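Guanine deaminase (Escherichia coli, PDB 6OHC) catalyses the zinc-dependent hydrolytic deamination of guanine to xanthine and ammonia. Local coordinates at residues B[14-19]-B[30-35]; B[72-77]-B[386-391]. All coordinates share one frame; numbering follows the deposited sequence.

Contact 1. Residues B[14-19]-B[30-35]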
loop_
_atom_site.group_PDB
_atom_site.type_symbol
_atom_site.label_atom_id
_atom_site.label_comp_id
_atom_site.label_asym_id
_atom_site.label_seq_id
_atom_site.Cartn_x
_atom_site.Cartn_y
_atom_site.Cartn_z
ATOM N N SER B 14 26.888 -6.058 -1.048
ATOM C CA SER B 14 26.462 -5.834 -2.444
ATOM C C SER B 14 25.927 -4.420 -2.556
ATOM O O SER B 14 25.101 -4.070 -1.715
ATOM C CB SER B 14 25.430 -6.877 -2.894
ATOM O OG SER B 14 25.956 -8.198 -2.727
ATOM N N PHE B 15 26.366 -3.659 -3.539
ATOM C CA PHE B 15 25.996 -2.228 -3.667
ATOM C C PHE B 15 25.265 -2.027 -4.985
ATOM O O PHE B 15 25.624 -2.661 -5.988
ATOM C CB PHE B 15 27.226 -1.294 -3.574
ATOM C CG PHE B 15 27.963 -1.328 -2.257
ATOM C CD1 PHE B 15 28.845 -2.376 -1.947
ATOM C CD2 PHE B 15 27.799 -0.298 -1.332
ATOM C CE1 PHE B 15 29.501 -2.401 -0.714
ATOM C CE2 PHE B 15 28.460 -0.333 -0.109
ATOM C CZ PHE B 15 29.323 -1.361 0.208
ATOM N N ILE B 16 24.306 -1.107 -4.994
ATOM C CA ILE B 16 23.685 -0.579 -6.242
ATOM C C ILE B 16 23.560 0.932 -6.101
ATOM O O ILE B 16 23.179 1.421 -5.012
ATOM C CB ILE B 16 22.392 -1.298 -6.657
ATOM C CG1 ILE B 16 21.385 -0.344 -7.271
ATOM C CG2 ILE B 16 21.754 -2.091 -5.526
ATOM C CD1 ILE B 16 21.181 -0.565 -8.678
ATOM N N ASP B 17 23.939 1.633 -7.156
ATOM C CA ASP B 17 23.739 3.100 -7.293
ATOM C C ASP B 17 23.647 3.451 -8.776
ATOM O O ASP B 17 23.940 2.594 -9.635
ATOM C CB ASP B 17 24.850 3.878 -6.592
ATOM C CG ASP B 17 26.247 3.737 -7.210
ATOM O OD1 ASP B 17 26.487 2.730 -7.909
ATOM O OD2 ASP B 17 27.088 4.636 -6.953
ATOM N N VAL B 18 23.148 4.639 -9.051
ATOM C CA VAL B 18 23.149 5.266 -10.380
ATOM C C VAL B 18 24.278 6.314 -10.354
ATOM O O VAL B 18 24.322 7.147 -9.427
ATOM C CB VAL B 18 21.771 5.846 -10.745
ATOM C CG1 VAL B 18 21.756 6.407 -12.162
ATOM C CG2 VAL B 18 20.691 4.793 -10.615
ATOM N N THR B 19 25.171 6.233 -11.339
ATOM C CA THR B 19 26.505 6.872 -11.298
ATOM C C THR B 19 26.425 8.255 -11.906
ATOM O O THR B 19 27.373 8.963 -11.702
ATOM C CB THR B 19 27.562 6.012 -12.003
ATOM O OG1 THR B 19 27.030 5.751 -13.302
ATOM C CG2 THR B 19 27.834 4.746 -11.227
ATOM N N SER B 30 21.992 2.190 -18.339
ATOM C CA SER B 30 23.409 2.462 -18.686
ATOM C C SER B 30 24.169 3.051 -17.489
ATOM O O SER B 30 25.383 2.864 -17.412
ATOM C CB SER B 30 23.503 3.385 -19.891
ATOM O OG SER B 30 23.269 4.742 -19.524
ATOM N N ALA B 31 23.505 3.773 -16.596
ATOM C CA ALA B 31 24.150 4.469 -15.454
ATOM C C ALA B 31 24.064 3.624 -14.171
ATOM O O ALA B 31 24.578 4.067 -13.105
ATOM C CB ALA B 31 23.512 5.810 -15.272
ATOM N N LEU B 32 23.440 2.452 -14.247
ATOM C CA LEU B 32 23.174 1.657 -13.027
ATOM C C LEU B 32 24.375 0.753 -12.772
ATOM O O LEU B 32 24.781 0.090 -13.723
ATOM C CB LEU B 32 21.875 0.857 -13.172
ATOM C CG LEU B 32 21.434 0.170 -11.878
ATOM C CD1 LEU B 32 20.669 1.132 -11.005
ATOM C CD2 LEU B 32 20.594 -1.044 -12.180
ATOM N N ARG B 33 24.890 0.741 -11.552
ATOM C CA ARG B 33 26.101 -0.008 -11.163
ATOM C C ARG B 33 25.733 -0.969 -10.036
ATOM O O ARG B 33 25.126 -0.513 -9.041
ATOM C CB ARG B 33 27.202 0.982 -10.767
ATOM C CG ARG B 33 28.348 0.379 -9.977
ATOM C CD ARG B 33 29.518 1.326 -9.944
ATOM N NE ARG B 33 29.240 2.444 -9.062
ATOM C CZ ARG B 33 30.141 3.340 -8.690
ATOM N NH1 ARG B 33 31.407 3.233 -9.079
ATOM N NH2 ARG B 33 29.782 4.312 -7.896
ATOM N N PHE B 34 26.030 -2.256 -10.234
ATOM C CA PHE B 34 25.836 -3.336 -9.243
ATOM C C PHE B 34 27.200 -3.971 -8.964
ATOM O O PHE B 34 27.839 -4.448 -9.919
ATOM C CB PHE B 34 24.825 -4.383 -9.748
ATOM C CG PHE B 34 24.649 -5.544 -8.798
ATOM C CD1 PHE B 34 24.222 -5.325 -7.500
ATOM C CD2 PHE B 34 24.927 -6.857 -9.192
ATOM C CE1 PHE B 34 24.066 -6.369 -6.604
ATOM C CE2 PHE B 34 24.826 -7.897 -8.286
ATOM C CZ PHE B 34 24.362 -7.660 -7.003
ATOM N N ILE B 35 27.628 -3.973 -7.712
ATOM C CA ILE B 35 28.868 -4.659 -7.290
ATOM C C ILE B 35 28.471 -5.674 -6.221
ATOM O O ILE B 35 28.144 -5.255 -5.110
ATOM C CB ILE B 35 29.915 -3.640 -6.795
ATOM C CG1 ILE B 35 30.196 -2.586 -7.870
ATOM C CG2 ILE B 35 31.175 -4.346 -6.350
ATOM C CD1 ILE B 35 31.172 -1.512 -7.455
#
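Asp17 and Arg33 face each other in an antiparallel ladder, where strands 14-18 and 32-35 run side by side in the small β-rich region that accompanies the amidohydrolase barrel. The ladder follows the usual alternation. Phe15-Ile35 and Asp17-Arg33 are hydrogen-bonded pairs, and Ile16-Phe34 and Val18-Leu32 are non-hydrogen-bonded pairs. Of the backbone bonds, Arg33 N to Asp17 O is the shortest, at 2.8 Å.

Above this backbone pair lies a bidentate, side-on salt bridge. Arg33 NE donates to Asp17 OD1 at 3.0 Å, and NH2 donates to OD2 at 2.9 Å. Both oxygens use their syn lone pairs; the carboxylate and guanidinium planes are 6° apart, nearly coplanar, and both bonds are almost straight. The bend of the arginine chain at chi3 (73°) turns the guanidinium edge to the carboxylate. Thr19 CG2 sits over one guanidinium face, 3.5 Å from Arg33 NE. A leucine in place of Arg33 would probably leave the buried Asp17 carboxylate without its charged mate and Thr19 CG2 without the flat group beneath it.

At the end of the ladder, Ala31 O accepts from both Thr19 N (2.9 Å) and Thr19 OG1 (3.0 Å). Nearby, Val18 CG1 touches Ala31 CB at 3.6 Å.

Asp17 OD2 also accepts from Phe380 N, while the Phe15 ring packs edge-to-face against Phe50 and Phe380. On the face opposite the salt bridge, Ile16, Val18, Leu32 and Phe34 pack toward helices 356-363 and 409-418, and strand 73-84 pairs in parallel with strand 14-18.

Contact 2. Residues B[72-77]-B[386-391]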
loop_
_atom_site.group_PDB
_atom_site.type_symbol
_atom_site.label_atom_id
_atom_site.label_comp_id
_atom_site.label_asym_id
_atom_site.label_seq_id
_atom_site.Cartn_x
_atom_site.Cartn_y
_atom_site.Cartn_z
ATOM N N LYS B 72 23.159 -8.687 2.328
ATOM C CA LYS B 72 22.313 -7.480 2.273
ATOM C C LYS B 72 22.632 -6.694 1.021
ATOM O O LYS B 72 23.723 -6.895 0.449
ATOM C CB LYS B 72 22.489 -6.689 3.568
ATOM C CG LYS B 72 22.216 -7.578 4.771
ATOM C CD LYS B 72 21.344 -7.041 5.824
ATOM C CE LYS B 72 20.745 -8.122 6.693
ATOM N NZ LYS B 72 21.781 -8.995 7.259
ATOM N N LEU B 73 21.698 -5.829 0.626
ATOM C CA LEU B 73 21.918 -4.854 -0.449
ATOM C C LEU B 73 22.127 -3.460 0.156
ATOM O O LEU B 73 21.365 -3.093 1.032
ATOM C CB LEU B 73 20.731 -4.894 -1.395
ATOM C CG LEU B 73 21.160 -4.710 -2.845
ATOM C CD1 LEU B 73 21.962 -5.910 -3.319
ATOM C CD2 LEU B 73 19.960 -4.518 -3.742
ATOM N N ILE B 74 23.145 -2.710 -0.289
ATOM C CA ILE B 74 23.492 -1.369 0.249
ATOM C C ILE B 74 23.206 -0.353 -0.848
ATOM O O ILE B 74 23.696 -0.532 -1.956
ATOM C CB ILE B 74 24.942 -1.354 0.724
ATOM C CG1 ILE B 74 25.190 -2.483 1.726
ATOM C CG2 ILE B 74 25.332 0.012 1.272
ATOM C CD1 ILE B 74 26.635 -2.594 2.206
ATOM N N VAL B 75 22.370 0.629 -0.550
ATOM C CA VAL B 75 21.927 1.661 -1.520
ATOM C C VAL B 75 22.158 3.040 -0.910
ATOM O O VAL B 75 22.338 3.202 0.289
ATOM C CB VAL B 75 20.450 1.430 -1.877
ATOM C CG1 VAL B 75 20.242 0.048 -2.445
ATOM C CG2 VAL B 75 19.524 1.659 -0.665
ATOM N N PRO B 76 22.177 4.097 -1.722
ATOM C CA PRO B 76 22.266 5.451 -1.193
ATOM C C PRO B 76 20.961 5.770 -0.459
ATOM O O PRO B 76 19.946 5.140 -0.745
ATOM C CB PRO B 76 22.414 6.346 -2.416
ATOM C CG PRO B 76 22.677 5.374 -3.602
ATOM C CD PRO B 76 22.123 4.036 -3.185
ATOM N N GLY B 77 21.046 6.670 0.519
ATOM C CA GLY B 77 19.904 7.046 1.350
ATOM C C GLY B 77 18.810 7.639 0.490
ATOM O O GLY B 77 19.112 8.352 -0.452
ATOM N N ALA B 386 28.513 10.336 2.860
ATOM C CA ALA B 386 28.275 8.914 3.187
ATOM C C ALA B 386 26.919 8.765 3.902
ATOM O O ALA B 386 26.904 8.404 5.109
ATOM C CB ALA B 386 29.440 8.397 4.017
ATOM N N ASP B 387 25.814 9.026 3.190
ATOM C CA ASP B 387 24.452 8.641 3.638
ATOM C C ASP B 387 24.031 7.390 2.876
ATOM O O ASP B 387 23.912 7.491 1.638
ATOM C CB ASP B 387 23.424 9.727 3.375
ATOM C CG ASP B 387 23.660 11.029 4.115
ATOM O OD1 ASP B 387 24.448 11.044 5.119
ATOM O OD2 ASP B 387 23.057 12.027 3.657
ATOM N N PHE B 388 23.790 6.273 3.547
ATOM C CA PHE B 388 23.385 5.026 2.847
ATOM C C PHE B 388 22.564 4.129 3.775
ATOM O O PHE B 388 22.532 4.347 5.011
ATOM C CB PHE B 388 24.622 4.286 2.313
ATOM C CG PHE B 388 25.672 3.900 3.320
ATOM C CD1 PHE B 388 26.650 4.816 3.712
ATOM C CD2 PHE B 388 25.685 2.632 3.885
ATOM C CE1 PHE B 388 27.608 4.472 4.663
ATOM C CE2 PHE B 388 26.666 2.287 4.807
ATOM C CZ PHE B 388 27.634 3.206 5.199
ATOM N N VAL B 389 21.918 3.135 3.148
ATOM C CA VAL B 389 20.976 2.213 3.809
ATOM C C VAL B 389 21.422 0.774 3.532
ATOM O O VAL B 389 21.610 0.402 2.367
ATOM C CB VAL B 389 19.565 2.477 3.270
ATOM C CG1 VAL B 389 18.513 1.558 3.847
ATOM C CG2 VAL B 389 19.158 3.916 3.471
ATOM N N VAL B 390 21.554 -0.029 4.580
ATOM C CA VAL B 390 21.724 -1.492 4.425
ATOM C C VAL B 390 20.321 -2.094 4.399
ATOM O O VAL B 390 19.549 -1.913 5.374
ATOM C CB VAL B 390 22.613 -2.092 5.513
ATOM C CG1 VAL B 390 22.788 -3.586 5.305
ATOM C CG2 VAL B 390 23.953 -1.389 5.522
ATOM N N MET B 391 20.011 -2.758 3.284
ATOM C CA MET B 391 18.674 -3.305 3.000
ATOM C C MET B 391 18.746 -4.833 3.025
ATOM O O MET B 391 19.727 -5.406 2.532
ATOM C CB MET B 391 18.183 -2.804 1.646
ATOM C CG MET B 391 17.723 -1.358 1.690
ATOM S SD MET B 391 16.998 -0.915 0.155
ATOM C CE MET B 391 15.315 -1.415 0.532
#
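Leu73 N donates to Met391 O at 2.8 Å, and Met391 N returns a bond to Leu73 O, closing one hydrogen-bonded pair of an antiparallel ladder between strands 73-76 and 388-391. The ladder illustrates long-range closure in the amidohydrolase fold: a strand from beyond the barrel comes back, more than 300 residues later, to pair with the beginning of strand 73-84, which runs on into the barrel. Val75 and Val389 form the second such pair, with Val75 N to Val389 O at 3.0 Å and Val389 N to Val75 O at 2.9 Å. Past Pro76, Gly77 N reaches Asp387 O from above the carbonyl plane, a less well-directed bond of 3.2 Å. Asp387 turns its carboxylate to other partners, a salt bridge with Arg201 and a bond from Asp431 N.

On the face carrying Ile74, Phe388 and Val390, the packing is hydrocarbon. Ile74 CG2 meets the Phe388 ring at CD2, 3.7 Å away, the two side chains lying alongside and pointing the same way. Phe388 CG stands between its own backbone N and carbonyl carbon (chi1 58°), which sets the ring beside Ile74, and Tyr429 stacks on it. Farther along, Val390 CG1 is met by Lys72 CB at 3.6 Å, with the aliphatic part of the lysine crossing the valine obliquely before its ammonium group goes on to a cation-pi contact with Tyr426.

The other face brings Val75, Val389 and Met391 together. Val75 CG2 touches Val389 CB at 4.0 Å. With CG beside its backbone N (chi1 -76°) and the chain extended at chi2, Met391 crosses Val75 at about a right angle, and its SD lies 3.7 Å from Val75 CG2.

In the fold
Strand 14-18 joins the two contacts: it pairs with strand 32-35 in contact 1 and, on its other edge, runs parallel to strand 73-84, whose beginning is one side of contact 2, with probable hydrogen bonds Ser14 O to Ile74 N and Ile16 N to Ile74 O. Their centres lie about 12 Å apart, on the same side of the chain's centre. Contact 1 is local in sequence, partly buried, and mixes apolar packing with a salt bridge between its own strands. Contact 2 joins distant parts of the chain, is almost wholly buried, and rests on backbone bonds and hydrocarbon packing, its charged groups turning to partners outside. Neither lies at the zinc site.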